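Local coordinates for putative carboxynorspermidine decarboxylase protein (Sinorhizobium meliloti, PDB 3MT1) that probably catalyses the pyridoxal-phosphate-dependent decarboxylation of carboxynorspermidine and carboxyspermidine to norspermidine and spermidine, at residues G117-N121 / L141-D145; V149-M153 / L187-V191. All blocks are in the same frame, centred on the assembly; numbering follows the deposited sequence.

Contact 1 of 2, residues G117-N121 / L141-D145; sequences GLRLN and LGEWD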
# COMPACT_ATOMS: atom_id res chain seq x y z
N GLY B 117 7.03 2.43 30.37
CA GLY B 117 7.45 3.75 29.92
C GLY B 117 6.27 4.56 29.44
O GLY B 117 5.17 4.06 29.27
N LEU B 118 6.50 5.85 29.23
CA LEU B 118 5.44 6.75 28.81
C LEU B 118 6.02 7.63 27.73
O LEU B 118 7.15 8.07 27.85
CB LEU B 118 4.96 7.59 30.02
CG LEU B 118 3.80 8.58 29.79
CD1 LEU B 118 2.44 7.87 29.87
CD2 LEU B 118 3.83 9.75 30.77
N ARG B 119 5.27 7.86 26.66
CA ARG B 119 5.74 8.79 25.64
C ARG B 119 5.53 10.24 26.04
O ARG B 119 4.46 10.62 26.52
CB ARG B 119 5.05 8.55 24.31
CG ARG B 119 5.71 9.29 23.19
CD ARG B 119 5.00 9.10 21.89
NE ARG B 119 5.72 9.77 20.82
CZ ARG B 119 5.54 9.52 19.52
NH1 ARG B 119 4.66 8.59 19.14
NH2 ARG B 119 6.25 10.19 18.62
N LEU B 120 6.54 11.05 25.81
CA LEU B 120 6.46 12.46 26.11
C LEU B 120 6.54 13.24 24.83
O LEU B 120 7.32 12.91 23.94
CB LEU B 120 7.60 12.85 27.04
CG LEU B 120 7.45 12.98 28.57
CD1 LEU B 120 6.45 12.04 29.20
CD2 LEU B 120 8.83 12.82 29.19
N ASN B 121 5.70 14.25 24.72
CA ASN B 121 5.59 15.07 23.52
C ASN B 121 6.30 16.37 23.79
O ASN B 121 5.86 17.15 24.65
CB ASN B 121 4.11 15.31 23.20
CG ASN B 121 3.89 16.07 21.89
OD1 ASN B 121 4.82 16.56 21.25
ND2 ASN B 121 2.62 16.17 21.49
N LEU B 141 0.27 12.55 20.35
CA LEU B 141 1.31 11.55 20.59
C LEU B 141 2.16 11.97 21.77
O LEU B 141 2.98 12.87 21.66
CB LEU B 141 2.21 11.39 19.37
CG LEU B 141 1.59 11.04 18.02
CD1 LEU B 141 2.68 10.97 16.97
CD2 LEU B 141 0.81 9.72 18.08
N GLY B 142 1.97 11.30 22.91
CA GLY B 142 2.73 11.61 24.11
C GLY B 142 2.10 12.67 25.00
O GLY B 142 1.31 13.50 24.54
N GLU B 143 2.44 12.63 26.28
CA GLU B 143 1.96 13.64 27.22
C GLU B 143 2.94 14.81 27.28
O GLU B 143 4.14 14.61 27.14
CB GLU B 143 1.76 13.02 28.61
CG GLU B 143 0.78 11.83 28.66
CD GLU B 143 -0.70 12.23 28.60
OE1 GLU B 143 -1.01 13.43 28.76
OE2 GLU B 143 -1.55 11.34 28.42
N TRP B 144 2.43 16.02 27.45
CA TRP B 144 3.27 17.21 27.51
C TRP B 144 3.20 17.85 28.88
O TRP B 144 4.10 18.59 29.26
CB TRP B 144 2.85 18.24 26.45
CG TRP B 144 1.55 18.92 26.76
CD1 TRP B 144 1.36 20.04 27.54
CD2 TRP B 144 0.25 18.53 26.31
NE1 TRP B 144 0.03 20.36 27.60
CE2 TRP B 144 -0.68 19.45 26.85
CE3 TRP B 144 -0.22 17.49 25.50
CZ2 TRP B 144 -2.05 19.36 26.61
CZ3 TRP B 144 -1.59 17.39 25.25
CH2 TRP B 144 -2.49 18.33 25.80
N ASP B 145 2.12 17.57 29.60
CA ASP B 145 1.81 18.28 30.86
C ASP B 145 2.46 17.62 32.08
O ASP B 145 1.98 16.58 32.57
CB ASP B 145 0.30 18.43 31.03
CG ASP B 145 -0.08 19.43 32.10
OD1 ASP B 145 0.67 19.59 33.09
OD2 ASP B 145 -1.15 20.06 31.97
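Arg119 lays its side chain along Leu141 and Gly142. CB and CG pack on Gly142 CA, at 3.8 Å for CB; CD reaches the peptide between Leu141 and Gly142; NE and CZ then come up to Leu141 CB. At the tip, Leu141 CB lies 3.7 Å from NH1 of Arg119, over one face of the guanidinium and offset toward its rim. Arg119 points the same way as Leu141 because its chain is extended as far as NE and chi1 (-168°) sets CG opposite the backbone N. NH1 goes on to a hydrogen bond with Tyr77 OH, while NH2 has a weak one to His162 O. With an alanine here, Tyr77 OH is likely to lose this donor and a gap to open beside Leu141, which also packs on Cys295 of the second subunit.

Two backbone bonds join the segments around Leu120, which forms a single beta bridge with Glu143. Glu143 N donates to Arg119 O at 2.9 Å, and Asn121 N to Glu143 O at 2.9 Å, a nearly straight bond (170°). Leu120 CA adds a CH...O contact to Glu143 O at 3.3 Å. Gly142 suits the closeness of the backbones: a CB there would clash with Asn121 N and Leu120 C. Asn121 CB rests on Leu141 O, and Asn121 O, of the backbone, meets Trp144 CB at 3.7 Å. Glu143 turns its carboxylate away, and OE2 accepts from Ile101 N.

The bridge ties the C-terminal end of strand 115-119 in the (beta/alpha)8, or TIM, barrel to the loop leading into helix 146-150, whose N-cap position is Asp145. Strands 95-98 and 158-160 flank strand 115-119 in the parallel sheet.

Contact 2 of 2, residues V149-M153 / L187-V191; sequences VERVM and LIARV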
# COMPACT_ATOMS: atom_id res chain seq x y z
N VAL B 149 1.75 14.09 34.50
CA VAL B 149 2.76 13.04 34.45
C VAL B 149 3.10 12.64 35.90
O VAL B 149 2.94 11.48 36.30
CB VAL B 149 4.03 13.50 33.69
CG1 VAL B 149 5.15 12.48 33.81
CG2 VAL B 149 3.71 13.81 32.23
N GLU B 150 3.53 13.64 36.68
CA GLU B 150 3.98 13.46 38.04
C GLU B 150 3.09 12.60 38.92
O GLU B 150 3.58 11.86 39.78
CB GLU B 150 4.18 14.82 38.68
CG GLU B 150 5.60 15.34 38.60
CD GLU B 150 6.07 15.89 39.93
OE1 GLU B 150 6.44 15.08 40.82
OE2 GLU B 150 6.06 17.13 40.08
N ARG B 151 1.77 12.70 38.71
CA ARG B 151 0.82 11.92 39.50
C ARG B 151 0.95 10.41 39.24
O ARG B 151 0.42 9.57 39.98
CB ARG B 151 -0.62 12.40 39.27
CG ARG B 151 -1.46 12.31 40.54
CD ARG B 151 -2.93 12.49 40.27
NE ARG B 151 -3.71 11.36 40.77
CZ ARG B 151 -4.22 10.40 39.99
NH1 ARG B 151 -4.92 9.40 40.53
NH2 ARG B 151 -4.03 10.43 38.68
N VAL B 152 1.69 10.06 38.20
CA VAL B 152 1.75 8.69 37.77
C VAL B 152 3.19 8.11 37.71
O VAL B 152 3.43 7.03 37.19
CB VAL B 152 0.90 8.53 36.51
CG1 VAL B 152 1.72 8.84 35.26
CG2 VAL B 152 0.28 7.16 36.46
N MSE B 153 4.12 8.83 38.33
CA MSE B 153 5.54 8.47 38.38
C MSE B 153 5.88 7.20 39.18
O MSE B 153 6.91 6.60 38.97
CB MSE B 153 6.35 9.65 38.94
CG MSE B 153 6.43 10.82 37.98
SE MSE B 153 7.71 10.53 36.52
CE MSE B 153 9.33 10.93 37.46
N LEU B 187 12.09 15.69 35.31
CA LEU B 187 11.50 14.34 35.32
C LEU B 187 12.42 13.22 34.84
O LEU B 187 12.42 12.12 35.39
CB LEU B 187 10.21 14.34 34.50
CG LEU B 187 9.05 15.15 35.10
CD1 LEU B 187 7.86 15.15 34.16
CD2 LEU B 187 8.63 14.60 36.47
N ILE B 188 13.20 13.49 33.80
CA ILE B 188 14.13 12.51 33.23
C ILE B 188 15.13 11.99 34.29
O ILE B 188 15.31 10.78 34.42
CB ILE B 188 14.84 13.08 31.96
CG1 ILE B 188 13.81 13.29 30.83
CG2 ILE B 188 15.98 12.17 31.51
CD1 ILE B 188 14.28 14.17 29.65
N ALA B 189 15.73 12.90 35.05
CA ALA B 189 16.63 12.53 36.16
C ALA B 189 16.06 11.44 37.06
O ALA B 189 16.81 10.61 37.58
CB ALA B 189 17.02 13.77 37.00
N ARG B 190 14.73 11.43 37.23
CA ARG B 190 14.05 10.57 38.21
C ARG B 190 13.75 9.15 37.70
O ARG B 190 13.43 8.26 38.49
CB ARG B 190 12.75 11.23 38.71
CG ARG B 190 12.93 12.52 39.51
CD ARG B 190 11.58 13.24 39.75
NE ARG B 190 10.55 12.34 40.29
CZ ARG B 190 9.29 12.67 40.55
NH1 ARG B 190 8.85 13.91 40.34
NH2 ARG B 190 8.45 11.75 41.02
N VAL B 191 13.85 8.94 36.39
CA VAL B 191 13.60 7.62 35.83
C VAL B 191 14.92 6.98 35.49
O VAL B 191 15.96 7.61 35.66
CB VAL B 191 12.69 7.65 34.59
CG1 VAL B 191 11.33 8.18 34.94
CG2 VAL B 191 13.31 8.47 33.48
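Two helices of the alpha/beta barrel's outer layer meet here near their C-terminal ends: helix 146-150, with the type I turn Glu150-Met153 that follows, and helix 170-190. On the inner side Val149 CG1 touches Leu187 CD1 at 3.8 Å. The other branch of Leu187, CD2, lies 3.8 Å from Glu150 CG and also meets Met153, a selenomethionine, at CE.

In this (beta/alpha)8 (TIM) barrel, the fold of the class-II decarboxylase family, the helices pack outside the parallel strands, and Phe159 of strand 158-160 lies beneath, touching Met153, Leu187 and Val191. Met153, bent at both chi2 (-76°) and chi3, carries CE across to Arg190, where it sits over one face of the guanidinium, 3.4 Å from Arg190 NE. Its CB meets Arg190 NH2 at 3.6 Å, and Val191 CG1 lies 4.2 Å from Met153 CE.

Above this apolar patch, on the solvent side of the helix pair, the exposed Glu150 and Arg190 join: Arg190 NH1 donates to Glu150 OE1 at 2.7 Å (161°), a hydrogen bond that is part of a salt bridge. The oxygen lies close to the guanidinium plane, whereas the nitrogen approaches from above the carboxylate plane, the two flat groups standing 86° apart.

In the fold
Contact 1 sits closer to the middle of the chain than contact 2, about 21 Å against 29 Å from its centre, and their own centres lie about 11 Å apart. Both are partly buried. Contact 1 holds a barrel strand to a loop, chiefly by backbone hydrogen bonds, and borders the second subunit; contact 2 holds two outer helices by side chains alone, apolar within and charged at the surface, and no other chain of the assembly touches it. Helix 146-150 follows directly after 141-145, linking them in series. They also touch through space: Val149 packs with CG2 on Glu143 CB and with CG1 on Leu118 CD2.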